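Local coordinates for cytidylate kinase-like family protein (Eubacterium ventriosum, PDB 3FDI) that is of unknown function but, as a cytidylate kinase-like member of the P-loop NTPase clan, probably transfers phosphate from a nucleoside triphosphate to a small substrate, at residues Tyr35-Glu38 with Leu39-Val43; Phe89-Lys93 with Ala94-Lys98; Leu124-Lys127 with Asp128-Thr131; Val183-Asp186 with Thr187-Met191. One frame throughout, in Å; residues are numbered along the deposited sequence.

Contact 1. Residues Tyr35-Glu38 with Leu39-Val43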
ATOM      1  N   TYR B  35     -21.454  20.530   6.828  1.00 40.97           N
ATOM      2  CA  TYR B  35     -21.212  19.650   7.986  1.00 42.55           C
ATOM      3  C   TYR B  35     -19.750  19.238   8.041  1.00 43.99           C
ATOM      4  O   TYR B  35     -19.134  18.923   7.029  1.00 45.04           O
ATOM      5  CB  TYR B  35     -22.031  18.339   7.953  1.00 42.33           C
ATOM      6  CG  TYR B  35     -23.511  18.555   7.908  1.00 46.27           C
ATOM      7  CD1 TYR B  35     -24.128  19.386   8.805  1.00 51.36           C
ATOM      8  CD2 TYR B  35     -24.292  17.964   6.935  1.00 48.44           C
ATOM      9  CE1 TYR B  35     -25.474  19.607   8.729  1.00 53.42           C
ATOM     10  CE2 TYR B  35     -25.643  18.174   6.861  1.00 48.66           C
ATOM     11  CZ  TYR B  35     -26.222  18.989   7.741  1.00 52.27           C
ATOM     12  OH  TYR B  35     -27.581  19.188   7.679  1.00 58.54           O
ATOM     13  N   SER B  36     -19.236  19.189   9.260  1.00 45.60           N
ATOM     14  CA  SER B  36     -17.848  18.863   9.569  1.00 46.07           C
ATOM     15  C   SER B  36     -17.866  17.960  10.784  1.00 46.36           C
ATOM     16  O   SER B  36     -18.882  17.903  11.533  1.00 46.42           O
ATOM     17  CB  SER B  36     -17.120  20.129  10.024  1.00 46.39           C
ATOM     18  OG  SER B  36     -17.744  20.603  11.237  1.00 47.86           O
ATOM     19  N   LYS B  37     -16.715  17.329  11.021  1.00 46.24           N
ATOM     20  CA  LYS B  37     -16.437  16.621  12.270  1.00 46.35           C
ATOM     21  C   LYS B  37     -16.909  17.448  13.532  1.00 45.96           C
ATOM     22  O   LYS B  37     -17.566  16.931  14.427  1.00 45.15           O
ATOM     23  CB  LYS B  37     -14.941  16.232  12.359  1.00 45.67           C
ATOM     24  CG  LYS B  37     -14.658  15.182  13.449  1.00 46.94           C
ATOM     25  CD  LYS B  37     -13.168  15.064  13.798  1.00 46.76           C
ATOM     26  CE  LYS B  37     -12.942  13.932  14.746  1.00 47.06           C
ATOM     27  NZ  LYS B  37     -13.368  14.271  16.114  1.00 48.26           N
ATOM     28  N   GLU B  38     -16.610  18.734  13.562  1.00 46.52           N
ATOM     29  CA  GLU B  38     -17.001  19.569  14.693  1.00 47.06           C
ATOM     30  C   GLU B  38     -18.521  19.547  14.949  1.00 46.55           C
ATOM     31  O   GLU B  38     -19.000  19.404  16.081  1.00 47.07           O
ATOM     32  CB  GLU B  38     -16.553  20.999  14.425  1.00 47.57           C
ATOM     33  CG  GLU B  38     -17.070  22.009  15.481  1.00 50.33           C
ATOM     34  CD  GLU B  38     -17.026  23.443  15.011  1.00 50.97           C
ATOM     35  OE1 GLU B  38     -16.370  23.714  13.993  1.00 50.33           O
ATOM     36  OE2 GLU B  38     -17.645  24.295  15.697  1.00 57.62           O
ATOM     37  N   LEU B  39     -19.274  19.717  13.879  1.00 45.38           N
ATOM     38  CA  LEU B  39     -20.703  19.809  13.983  1.00 44.46           C
ATOM     39  C   LEU B  39     -21.259  18.446  14.341  1.00 43.44           C
ATOM     40  O   LEU B  39     -22.135  18.335  15.183  1.00 40.69           O
ATOM     41  CB  LEU B  39     -21.230  20.285  12.650  1.00 44.32           C
ATOM     42  CG  LEU B  39     -22.679  20.672  12.562  1.00 45.66           C
ATOM     43  CD1 LEU B  39     -22.834  21.727  11.422  1.00 44.42           C
ATOM     44  CD2 LEU B  39     -23.512  19.407  12.333  1.00 46.23           C
ATOM     45  N   LEU B  40     -20.742  17.407  13.677  1.00 43.63           N
ATOM     46  CA  LEU B  40     -21.158  16.029  13.958  1.00 43.86           C
ATOM     47  C   LEU B  40     -20.796  15.622  15.371  1.00 44.34           C
ATOM     48  O   LEU B  40     -21.528  14.874  15.993  1.00 44.50           O
ATOM     49  CB  LEU B  40     -20.582  15.040  12.920  1.00 44.48           C
ATOM     50  CG  LEU B  40     -21.316  15.007  11.559  1.00 44.15           C
ATOM     51  CD1 LEU B  40     -20.704  14.050  10.566  1.00 44.24           C
ATOM     52  CD2 LEU B  40     -22.783  14.640  11.807  1.00 44.27           C
ATOM     53  N   ASP B  41     -19.701  16.139  15.908  1.00 45.22           N
ATOM     54  CA  ASP B  41     -19.425  15.935  17.310  1.00 47.25           C
ATOM     55  C   ASP B  41     -20.571  16.361  18.191  1.00 48.08           C
ATOM     56  O   ASP B  41     -20.898  15.655  19.155  1.00 48.06           O
ATOM     57  CB  ASP B  41     -18.125  16.607  17.724  1.00 47.61           C
ATOM     58  CG  ASP B  41     -16.899  15.828  17.224  1.00 50.00           C
ATOM     59  OD1 ASP B  41     -17.048  14.643  16.871  1.00 49.94           O
ATOM     60  OD2 ASP B  41     -15.792  16.400  17.156  1.00 54.02           O
ATOM     61  N   GLU B  42     -21.218  17.473  17.838  1.00 49.24           N
ATOM     62  CA  GLU B  42     -22.428  17.909  18.553  1.00 50.42           C
ATOM     63  C   GLU B  42     -23.699  17.125  18.204  1.00 51.55           C
ATOM     64  O   GLU B  42     -24.244  16.427  19.059  1.00 51.14           O
ATOM     65  CB  GLU B  42     -22.666  19.420  18.352  1.00 50.34           C
ATOM     66  CG  GLU B  42     -21.686  20.290  19.106  1.00 49.51           C
ATOM     67  CD  GLU B  42     -21.577  19.871  20.569  1.00 50.46           C
ATOM     68  OE1 GLU B  42     -22.618  19.786  21.245  1.00 51.21           O
ATOM     69  OE2 GLU B  42     -20.463  19.603  21.049  1.00 50.52           O
ATOM     70  N   VAL B  43     -24.153  17.239  16.954  1.00 53.27           N
ATOM     71  CA  VAL B  43     -25.519  16.828  16.562  1.00 54.81           C
ATOM     72  C   VAL B  43     -25.711  15.320  16.448  1.00 55.74           C
ATOM     73  O   VAL B  43     -26.845  14.849  16.309  1.00 56.37           O
ATOM     74  CB  VAL B  43     -25.981  17.407  15.174  1.00 55.35           C
ATOM     75  CG1 VAL B  43     -27.548  17.661  15.167  1.00 55.85           C
ATOM     76  CG2 VAL B  43     -25.227  18.683  14.780  1.00 56.00           C
TER
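Ser36 caps the helix 37-43 with its hydroxyl. Its OG accepts from the backbone N of Leu39 at 3.2 Å, with an N-H...O angle of 161°. The torsion makes this possible: OG sits between the backbone N and the carbonyl carbon (chi1 63°), turned back over the first turn. The carbonyl O of Ser36 takes the first helical bond, from Leu40 N at 2.9 Å and nearly straight. Asp41 N follows, bonding to Lys37 O at 2.7 Å.

Lys37 and Asp41 also pair through their side chains. The lysine chain runs extended and bends only at its last torsion, which brings Lys37 NZ to 3.4 Å from Asp41 OD2, a salt bridge whose hydrogen bond is weak. The other carboxylate oxygen, OD1, has a weak bond to Gln86 on helix 81-95. Were Asp41 an alanine, the Lys37 ammonium would probably lose this mate and Gln86 a weak acceptor.

Packing comes last. The Leu39 methyls lie against one corner of the Tyr35 ring: Leu39 CD1 is at the edge, in plane, and Leu39 CD2 approaches Tyr35 CD1 obliquely at 3.6 Å. Leu40 turns to helix 81-95 and strand 101-104, where Tyr35 also packs. The N-terminal turn is thus capped by a hydroxyl, while the Lys37-Asp41 charge pair is loose. A sulfate, probably from the crystallisation liquor, lies about 4 Å from the Lys37 side chain, so the lysine may also face an anion.

Contact 2. Residues Phe89-Lys93 with Ala94-Lys98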
ATOM      1  N   PHE B  89     -26.173   9.602  11.088  1.00 36.07           N
ATOM      2  CA  PHE B  89     -26.604  10.992  10.848  1.00 35.59           C
ATOM      3  C   PHE B  89     -26.514  11.326   9.385  1.00 36.10           C
ATOM      4  O   PHE B  89     -27.431  11.868   8.817  1.00 37.33           O
ATOM      5  CB  PHE B  89     -25.773  12.005  11.662  1.00 36.43           C
ATOM      6  CG  PHE B  89     -26.126  13.464  11.413  1.00 32.73           C
ATOM      7  CD1 PHE B  89     -26.994  14.138  12.251  1.00 37.68           C
ATOM      8  CD2 PHE B  89     -25.536  14.162  10.390  1.00 34.04           C
ATOM      9  CE1 PHE B  89     -27.319  15.493  12.017  1.00 36.92           C
ATOM     10  CE2 PHE B  89     -25.843  15.489  10.154  1.00 36.25           C
ATOM     11  CZ  PHE B  89     -26.732  16.147  10.949  1.00 36.62           C
ATOM     12  N   ILE B  90     -25.381  11.016   8.789  1.00 36.42           N
ATOM     13  CA  ILE B  90     -25.087  11.364   7.429  1.00 35.61           C
ATOM     14  C   ILE B  90     -25.977  10.620   6.472  1.00 36.09           C
ATOM     15  O   ILE B  90     -26.471  11.198   5.511  1.00 34.90           O
ATOM     16  CB  ILE B  90     -23.628  11.055   7.139  1.00 35.40           C
ATOM     17  CG1 ILE B  90     -22.759  12.095   7.864  1.00 37.48           C
ATOM     18  CG2 ILE B  90     -23.314  11.123   5.665  1.00 32.91           C
ATOM     19  CD1 ILE B  90     -21.228  11.900   7.656  1.00 39.31           C
ATOM     20  N   ARG B  91     -26.173   9.336   6.761  1.00 37.19           N
ATOM     21  CA  ARG B  91     -26.990   8.468   5.950  1.00 38.32           C
ATOM     22  C   ARG B  91     -28.466   8.909   6.011  1.00 39.22           C
ATOM     23  O   ARG B  91     -29.126   8.986   4.992  1.00 39.82           O
ATOM     24  CB  ARG B  91     -26.815   7.025   6.438  1.00 38.96           C
ATOM     25  CG  ARG B  91     -27.526   5.940   5.609  1.00 40.17           C
ATOM     26  CD  ARG B  91     -27.780   4.640   6.414  1.00 40.69           C
ATOM     27  NE  ARG B  91     -28.641   4.910   7.563  1.00 40.54           N
ATOM     28  CZ  ARG B  91     -29.971   4.980   7.543  1.00 42.11           C
ATOM     29  NH1 ARG B  91     -30.682   4.776   6.425  1.00 44.94           N
ATOM     30  NH2 ARG B  91     -30.602   5.297   8.657  1.00 42.60           N
ATOM     31  N   LYS B  92     -28.971   9.194   7.201  1.00 40.22           N
ATOM     32  CA  LYS B  92     -30.354   9.649   7.362  1.00 41.77           C
ATOM     33  C   LYS B  92     -30.595  10.977   6.673  1.00 41.78           C
ATOM     34  O   LYS B  92     -31.589  11.125   5.983  1.00 41.89           O
ATOM     35  CB  LYS B  92     -30.747   9.779   8.841  1.00 41.48           C
ATOM     36  CG  LYS B  92     -31.092   8.459   9.499  1.00 43.58           C
ATOM     37  CD  LYS B  92     -31.542   8.649  10.971  1.00 47.11           C
ATOM     38  CE  LYS B  92     -31.855   7.296  11.661  1.00 49.55           C
ATOM     39  NZ  LYS B  92     -32.579   7.405  12.978  1.00 50.85           N
ATOM     40  N   LYS B  93     -29.706  11.943   6.890  1.00 41.85           N
ATOM     41  CA  LYS B  93     -29.864  13.241   6.264  1.00 42.51           C
ATOM     42  C   LYS B  93     -29.839  13.088   4.741  1.00 42.81           C
ATOM     43  O   LYS B  93     -30.651  13.712   4.043  1.00 43.34           O
ATOM     44  CB  LYS B  93     -28.801  14.240   6.729  1.00 42.76           C
ATOM     45  CG  LYS B  93     -28.937  14.713   8.172  1.00 43.67           C
ATOM     46  CD  LYS B  93     -30.257  15.456   8.428  1.00 46.18           C
ATOM     47  CE  LYS B  93     -30.127  16.432   9.587  1.00 46.93           C
ATOM     48  NZ  LYS B  93     -31.400  17.073  10.036  1.00 47.35           N
ATOM     49  N   ALA B  94     -28.926  12.276   4.214  1.00 42.50           N
ATOM     50  CA  ALA B  94     -28.911  12.054   2.770  1.00 42.59           C
ATOM     51  C   ALA B  94     -30.121  11.305   2.208  1.00 42.57           C
ATOM     52  O   ALA B  94     -30.644  11.698   1.170  1.00 42.54           O
ATOM     53  CB  ALA B  94     -27.644  11.336   2.338  1.00 42.29           C
ATOM     54  N   ASN B  95     -30.530  10.222   2.863  1.00 43.00           N
ATOM     55  CA  ASN B  95     -31.346   9.189   2.202  1.00 43.64           C
ATOM     56  C   ASN B  95     -32.777   9.168   2.624  1.00 44.26           C
ATOM     57  O   ASN B  95     -33.638   8.763   1.857  1.00 43.84           O
ATOM     58  CB  ASN B  95     -30.796   7.788   2.435  1.00 42.90           C
ATOM     59  CG  ASN B  95     -29.476   7.584   1.773  1.00 43.94           C
ATOM     60  OD1 ASN B  95     -29.045   8.392   0.927  1.00 46.17           O
ATOM     61  ND2 ASN B  95     -28.775   6.532   2.182  1.00 40.56           N
ATOM     62  N   GLU B  96     -33.019   9.575   3.855  1.00 45.47           N
ATOM     63  CA  GLU B  96     -34.356   9.596   4.387  1.00 46.47           C
ATOM     64  C   GLU B  96     -34.930  11.020   4.358  1.00 46.85           C
ATOM     65  O   GLU B  96     -36.054  11.200   3.937  1.00 47.47           O
ATOM     66  CB  GLU B  96     -34.361   9.003   5.796  1.00 46.97           C
ATOM     67  CG  GLU B  96     -33.841   7.555   5.842  1.00 48.58           C
ATOM     68  CD  GLU B  96     -33.869   6.915   7.245  1.00 51.14           C
ATOM     69  OE1 GLU B  96     -34.266   7.588   8.245  1.00 51.28           O
ATOM     70  OE2 GLU B  96     -33.469   5.725   7.335  1.00 53.09           O
ATOM     71  N   GLU B  97     -34.161  12.025   4.771  1.00 46.72           N
ATOM     72  CA  GLU B  97     -34.654  13.403   4.774  1.00 46.76           C
ATOM     73  C   GLU B  97     -34.421  14.084   3.453  1.00 46.18           C
ATOM     74  O   GLU B  97     -34.968  15.160   3.215  1.00 45.28           O
ATOM     75  CB  GLU B  97     -33.974  14.233   5.866  1.00 47.25           C
ATOM     76  CG  GLU B  97     -34.311  13.810   7.280  1.00 49.09           C
ATOM     77  CD  GLU B  97     -33.600  14.660   8.324  1.00 52.20           C
ATOM     78  OE1 GLU B  97     -33.246  14.114   9.386  1.00 56.32           O
ATOM     79  OE2 GLU B  97     -33.381  15.869   8.091  1.00 54.55           O
ATOM     80  N   LYS B  98     -33.568  13.482   2.625  1.00 46.49           N
ATOM     81  CA  LYS B  98     -33.250  13.991   1.292  1.00 46.80           C
ATOM     82  C   LYS B  98     -32.724  15.430   1.298  1.00 46.32           C
ATOM     83  O   LYS B  98     -32.959  16.220   0.367  1.00 46.00           O
ATOM     84  CB  LYS B  98     -34.456  13.867   0.374  1.00 47.09           C
ATOM     85  CG  LYS B  98     -34.809  12.443  -0.001  1.00 49.24           C
ATOM     86  CD  LYS B  98     -33.813  11.852  -1.004  1.00 51.66           C
ATOM     87  CE  LYS B  98     -34.413  10.611  -1.652  1.00 53.22           C
ATOM     88  NZ  LYS B  98     -33.589  10.026  -2.728  1.00 55.16           N
TER
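Arg91 reaches five residues along the chain to Glu96. From CB its chain leaves with CG opposite the backbone N (chi1 -175°). Arg91 CG lies 3.7 Å from Asn95 ND2, and the two side chains cross at about a right angle. A bend at chi3 turns the guanidinium toward Glu96. Arg91 NH1 and NH2 meet Glu96 OE2 at 3.1 and 3.2 Å, an end-on grip by two nitrogens on one atom. The oxygen lies in the guanidinium plane, but both nitrogens come from one face of the carboxylate, whose plane is turned 70° away. NH2 also bonds Asn88, and Phe57 adds a cation-pi contact.

Lys93 makes a second salt bridge, its NZ 3.0 Å from Glu97 OE2 on the syn side. Lys93 CG sits over one face of the Phe89 ring, offset toward the rim. Lys92 O accepts from both Glu96 N and Glu97 N, and Lys98 leaves helical geometry with positive phi.

Ile90 and Ala94 face inward. Ile90 packs on helix 37-43, helix 108-111 and strand 101-104, and Ala94 packs on Phe101 of that strand. Asn95 OD1 bonds Asn115, tying the helix end to the chain before strand 118-125.

Contact 3. Residues Leu124-Lys127 with Asp128-Thr131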
ATOM      1  N   LEU B 124      -6.078  18.562  -2.759  1.00 34.35           N
ATOM      2  CA  LEU B 124      -4.714  18.385  -2.394  1.00 35.09           C
ATOM      3  C   LEU B 124      -3.976  19.659  -2.752  1.00 36.33           C
ATOM      4  O   LEU B 124      -4.573  20.605  -3.270  1.00 34.84           O
ATOM      5  CB  LEU B 124      -4.132  17.139  -3.051  1.00 34.26           C
ATOM      6  CG  LEU B 124      -4.146  16.857  -4.542  1.00 35.66           C
ATOM      7  CD1 LEU B 124      -3.027  15.776  -4.867  1.00 35.93           C
ATOM      8  CD2 LEU B 124      -5.505  16.446  -5.142  1.00 34.45           C
ATOM      9  N   GLY B 125      -2.699  19.747  -2.392  1.00 38.06           N
ATOM     10  CA  GLY B 125      -1.907  20.931  -2.780  1.00 39.04           C
ATOM     11  C   GLY B 125      -0.449  20.565  -2.980  1.00 40.73           C
ATOM     12  O   GLY B 125      -0.058  19.456  -2.640  1.00 40.29           O
ATOM     13  N   ASP B 126       0.390  21.462  -3.507  1.00 42.73           N
ATOM     14  CA  ASP B 126       1.842  21.160  -3.463  1.00 45.14           C
ATOM     15  C   ASP B 126       2.396  21.556  -2.106  1.00 45.18           C
ATOM     16  O   ASP B 126       1.752  22.293  -1.382  1.00 44.86           O
ATOM     17  CB  ASP B 126       2.596  21.856  -4.567  1.00 46.21           C
ATOM     18  CG  ASP B 126       2.589  23.310  -4.386  1.00 50.12           C
ATOM     19  OD1 ASP B 126       1.537  23.910  -4.682  1.00 55.12           O
ATOM     20  OD2 ASP B 126       3.596  23.842  -3.866  1.00 58.09           O
ATOM     21  N   LYS B 127       3.563  21.049  -1.736  1.00 46.64           N
ATOM     22  CA  LYS B 127       4.149  21.378  -0.418  1.00 48.04           C
ATOM     23  C   LYS B 127       4.206  22.872  -0.079  1.00 48.12           C
ATOM     24  O   LYS B 127       3.555  23.293   0.887  1.00 48.47           O
ATOM     25  CB  LYS B 127       5.541  20.818  -0.274  1.00 48.94           C
ATOM     26  CG  LYS B 127       5.597  19.344   0.042  1.00 53.08           C
ATOM     27  CD  LYS B 127       6.900  19.066   0.848  1.00 57.74           C
ATOM     28  CE  LYS B 127       7.326  17.589   0.802  1.00 60.80           C
ATOM     29  NZ  LYS B 127       8.734  17.486   1.319  1.00 62.14           N
ATOM     30  N   ASP B 128       4.955  23.667  -0.853  1.00 47.73           N
ATOM     31  CA  ASP B 128       5.084  25.120  -0.593  1.00 47.79           C
ATOM     32  C   ASP B 128       3.742  25.772  -0.243  1.00 46.55           C
ATOM     33  O   ASP B 128       3.596  26.401   0.810  1.00 44.72           O
ATOM     34  CB  ASP B 128       5.642  25.871  -1.807  1.00 48.74           C
ATOM     35  CG  ASP B 128       7.002  25.370  -2.250  1.00 51.93           C
ATOM     36  OD1 ASP B 128       7.561  24.458  -1.596  1.00 55.30           O
ATOM     37  OD2 ASP B 128       7.514  25.914  -3.262  1.00 57.16           O
ATOM     38  N   THR B 129       2.764  25.578  -1.140  1.00 45.23           N
ATOM     39  CA  THR B 129       1.446  26.186  -0.992  1.00 44.38           C
ATOM     40  C   THR B 129       0.798  25.818   0.338  1.00 43.85           C
ATOM     41  O   THR B 129       0.374  26.711   1.079  1.00 43.63           O
ATOM     42  CB  THR B 129       0.545  25.785  -2.155  1.00 44.64           C
ATOM     43  OG1 THR B 129       1.194  26.156  -3.379  1.00 46.19           O
ATOM     44  CG2 THR B 129      -0.816  26.472  -2.082  1.00 43.12           C
ATOM     45  N   LYS B 130       0.746  24.511   0.636  1.00 42.89           N
ATOM     46  CA  LYS B 130       0.242  24.000   1.923  1.00 42.00           C
ATOM     47  C   LYS B 130       1.036  24.509   3.137  1.00 41.62           C
ATOM     48  O   LYS B 130       0.448  24.937   4.126  1.00 40.90           O
ATOM     49  CB  LYS B 130       0.230  22.449   1.974  1.00 41.18           C
ATOM     50  CG  LYS B 130      -0.678  21.757   0.977  1.00 40.28           C
ATOM     51  CD  LYS B 130      -0.835  20.264   1.219  1.00 34.46           C
ATOM     52  CE  LYS B 130       0.345  19.462   0.723  1.00 36.23           C
ATOM     53  NZ  LYS B 130       0.108  17.947   0.770  1.00 35.81           N
ATOM     54  N   THR B 131       2.363  24.448   3.079  1.00 42.50           N
ATOM     55  CA  THR B 131       3.152  24.854   4.235  1.00 42.65           C
ATOM     56  C   THR B 131       2.930  26.325   4.495  1.00 42.88           C
ATOM     57  O   THR B 131       2.892  26.776   5.645  1.00 42.70           O
ATOM     58  CB  THR B 131       4.687  24.528   4.156  1.00 43.05           C
ATOM     59  OG1 THR B 131       5.440  25.699   3.804  1.00 46.29           O
ATOM     60  CG2 THR B 131       4.998  23.398   3.237  1.00 39.21           C
TER
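Asp126 and Thr129 hold the start of helix 127-138 through side-chain hydrogen bonds. The hydroxyl OG1 of Thr129 donates to Asp126 OD1 at 2.6 Å, on the syn side and 19° out of the carboxylate plane. The other oxygen, Asp126 OD2, takes the backbone N of Thr129 at 3.3 Å, a weak but straight capping bond. One carboxylate therefore serves both the amide and the hydroxyl of the same residue. The aspartate can do so because CG stands between its own N and carbonyl carbon (chi1 67°), which turns the group back over the helix end.

Among the backbone bonds, Lys130 N reaches Asp126 O at 3.2 Å. It starts the regular helical pattern.

Charge enters in two ways. Asp128 brings a second carboxylate near the first, with its OD2 4.5 Å from Asp126 OD2. The helix N-terminus would probably temper that repulsion. Lys130 bends at chi3, and its NZ makes a salt bridge with Glu14, which also accepts from Gly125 N.

In the packing, Lys130 lies along the backbone leaving the strand. Its CG is 4.0 Å from Gly125 CA and its CE 3.4 Å from Gly125 O. Lys130 and Thr131 also touch helix 142-163.

This is an aspartate N-cap at a strand-to-helix turn. It takes the chain from parallel strand 118-125 into helix 127-138, as in the alternating alpha/beta core of P-loop kinases.

Contact 4. Residues Val183-Asp186 with Thr187-Met191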
ATOM      1  N   VAL B 183      -3.138  26.311  -9.377  1.00 42.94           N
ATOM      2  CA  VAL B 183      -4.413  27.024  -9.395  1.00 41.64           C
ATOM      3  C   VAL B 183      -4.892  27.301  -7.979  1.00 41.81           C
ATOM      4  O   VAL B 183      -4.497  26.590  -7.041  1.00 41.14           O
ATOM      5  CB  VAL B 183      -5.506  26.245 -10.097  1.00 41.84           C
ATOM      6  CG1 VAL B 183      -5.144  26.043 -11.585  1.00 41.17           C
ATOM      7  CG2 VAL B 183      -5.779  24.878  -9.356  1.00 41.04           C
ATOM      8  N   ASP B 184      -5.730  28.336  -7.827  1.00 41.27           N
ATOM      9  CA  ASP B 184      -6.184  28.800  -6.494  1.00 41.82           C
ATOM     10  C   ASP B 184      -7.490  28.122  -6.099  1.00 41.23           C
ATOM     11  O   ASP B 184      -8.053  27.343  -6.907  1.00 42.43           O
ATOM     12  CB  ASP B 184      -6.324  30.349  -6.448  1.00 41.54           C
ATOM     13  CG  ASP B 184      -7.426  30.884  -7.367  1.00 43.05           C
ATOM     14  OD1 ASP B 184      -8.329  30.133  -7.790  1.00 46.85           O
ATOM     15  OD2 ASP B 184      -7.384  32.083  -7.707  1.00 48.93           O
ATOM     16  N   VAL B 185      -7.977  28.440  -4.893  1.00 40.39           N
ATOM     17  CA  VAL B 185      -9.196  27.842  -4.317  1.00 40.65           C
ATOM     18  C   VAL B 185     -10.462  28.164  -5.122  1.00 40.75           C
ATOM     19  O   VAL B 185     -11.371  27.348  -5.223  1.00 40.20           O
ATOM     20  CB  VAL B 185      -9.389  28.283  -2.802  1.00 40.78           C
ATOM     21  CG1 VAL B 185     -10.672  27.692  -2.199  1.00 39.57           C
ATOM     22  CG2 VAL B 185      -8.194  27.844  -1.980  1.00 40.32           C
ATOM     23  N   ASP B 186     -10.529  29.378  -5.660  1.00 41.61           N
ATOM     24  CA  ASP B 186     -11.635  29.753  -6.527  1.00 41.84           C
ATOM     25  C   ASP B 186     -11.691  28.943  -7.801  1.00 41.65           C
ATOM     26  O   ASP B 186     -12.774  28.648  -8.257  1.00 41.26           O
ATOM     27  CB  ASP B 186     -11.610  31.229  -6.839  1.00 42.25           C
ATOM     28  CG  ASP B 186     -12.378  32.025  -5.826  1.00 44.04           C
ATOM     29  OD1 ASP B 186     -13.188  32.859  -6.220  1.00 48.13           O
ATOM     30  OD2 ASP B 186     -12.226  31.775  -4.625  1.00 46.75           O
ATOM     31  N   THR B 187     -10.538  28.549  -8.349  1.00 41.46           N
ATOM     32  CA  THR B 187     -10.513  27.804  -9.589  1.00 41.05           C
ATOM     33  C   THR B 187     -10.967  26.358  -9.360  1.00 40.92           C
ATOM     34  O   THR B 187     -11.739  25.843 -10.147  1.00 40.76           O
ATOM     35  CB  THR B 187      -9.131  27.828 -10.263  1.00 41.42           C
ATOM     36  OG1 THR B 187      -8.831  29.158 -10.726  1.00 43.16           O
ATOM     37  CG2 THR B 187      -9.099  26.872 -11.474  1.00 41.55           C
ATOM     38  N   ALA B 188     -10.478  25.734  -8.278  1.00 40.41           N
ATOM     39  CA  ALA B 188     -10.918  24.405  -7.836  1.00 39.59           C
ATOM     40  C   ALA B 188     -12.420  24.370  -7.531  1.00 38.72           C
ATOM     41  O   ALA B 188     -13.116  23.475  -7.939  1.00 39.04           O
ATOM     42  CB  ALA B 188     -10.103  23.964  -6.608  1.00 38.70           C
ATOM     43  N   THR B 189     -12.922  25.358  -6.826  1.00 39.03           N
ATOM     44  CA  THR B 189     -14.335  25.400  -6.496  1.00 39.02           C
ATOM     45  C   THR B 189     -15.170  25.436  -7.785  1.00 40.14           C
ATOM     46  O   THR B 189     -16.154  24.682  -7.924  1.00 40.16           O
ATOM     47  CB  THR B 189     -14.620  26.610  -5.578  1.00 38.56           C
ATOM     48  OG1 THR B 189     -13.793  26.500  -4.412  1.00 38.62           O
ATOM     49  CG2 THR B 189     -16.065  26.675  -5.170  1.00 36.24           C
ATOM     50  N   ASP B 190     -14.749  26.271  -8.752  1.00 41.04           N
ATOM     51  CA  ASP B 190     -15.502  26.444 -10.023  1.00 41.62           C
ATOM     52  C   ASP B 190     -15.528  25.161 -10.817  1.00 41.58           C
ATOM     53  O   ASP B 190     -16.524  24.852 -11.468  1.00 42.21           O
ATOM     54  CB  ASP B 190     -14.931  27.552 -10.925  1.00 41.35           C
ATOM     55  CG  ASP B 190     -15.196  28.990 -10.390  1.00 44.83           C
ATOM     56  OD1 ASP B 190     -16.037  29.247  -9.475  1.00 48.07           O
ATOM     57  OD2 ASP B 190     -14.524  29.911 -10.901  1.00 50.42           O
HETATM   58  N   MSE B 191     -14.429  24.426 -10.784  1.00 41.06           N
HETATM   59  CA  MSE B 191     -14.339  23.221 -11.538  1.00 41.49           C
HETATM   60  C   MSE B 191     -15.245  22.140 -10.941  1.00 41.50           C
HETATM   61  O   MSE B 191     -15.735  21.279 -11.688  1.00 41.63           O
HETATM   62  CB  MSE B 191     -12.915  22.715 -11.532  1.00 41.78           C
HETATM   63  CG  MSE B 191     -11.938  23.642 -12.240  1.00 43.25           C
HETATM   64 SE   MSE B 191     -10.102  23.082 -11.940  0.80 41.27          SE
HETATM   65  CE  MSE B 191     -10.203  21.350 -12.796  1.00 45.98           C
TER
HETATM   66  O   HOH W   1     -15.628  30.945  -7.435  1.00 61.70           O
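Val183 lies against Thr187, its CB 3.9 Å from the methyl CG2 of Thr187 in a crossing at about a right angle. Tyr195 of the second subunit packs on the valine too.

Asp184 is the N-cap. With CG folded in between N and C (chi1 66°), its OD1 accepts from Thr187 N at 2.8 Å, nearly along the C-O axis. Thr187 OG1 is 3.1 Å from Asp184 OD1 and hydrogen-bonds to Ser198 of the second subunit. The carbonyl O of Asp184 receives Ala188 N at 3.2 Å.

Val185 offers its O to two donors of one residue. Thr189 N lies 3.0 Å and Thr189 OG1 2.7 Å from Val185 O, on opposite faces of the carbonyl plane. A valine in place of Thr189 would probably keep the helical bond but leave Val185 O without its second donor.

Asp186 O takes Asp190 N. Asp186 OD2 makes a salt bridge with Lys25 of helix 19-30. A water bonds Asp190 OD1 at 2.7 Å and, weakly, Asp186 OD1, bridging two carboxylates a turn apart.

The whole is a side-chain N-cap opening helix 185-197. This last helix of the alpha/beta fold packs on helix 19-30 and strand 176-180, and touches the second subunit.

Overall arrangement
Contacts 1 and 2 pack against each other near the strand 34-35 edge of the parallel sheet. Their centres are 15 Å apart and they touch: Leu40 CD1 lies 3.7 Å from Ile90 CD1, and Val43 meets Phe89. Contacts 3 and 4 belong to the other side, around strands 118-125 and 176-180. Their centres are also 15 Å apart, but the nearest atoms stay about 6 Å from each other. Contacts 2 and 3 lie on opposite sides of the chain's centre, 34 Å between centres. Contacts 1, 3 and 4 are helix starts, each with a side-chain N-cap; contact 2 is a helix end. The sulfate lies by contact 1, and both contacts 3 and 4 reach the second subunit.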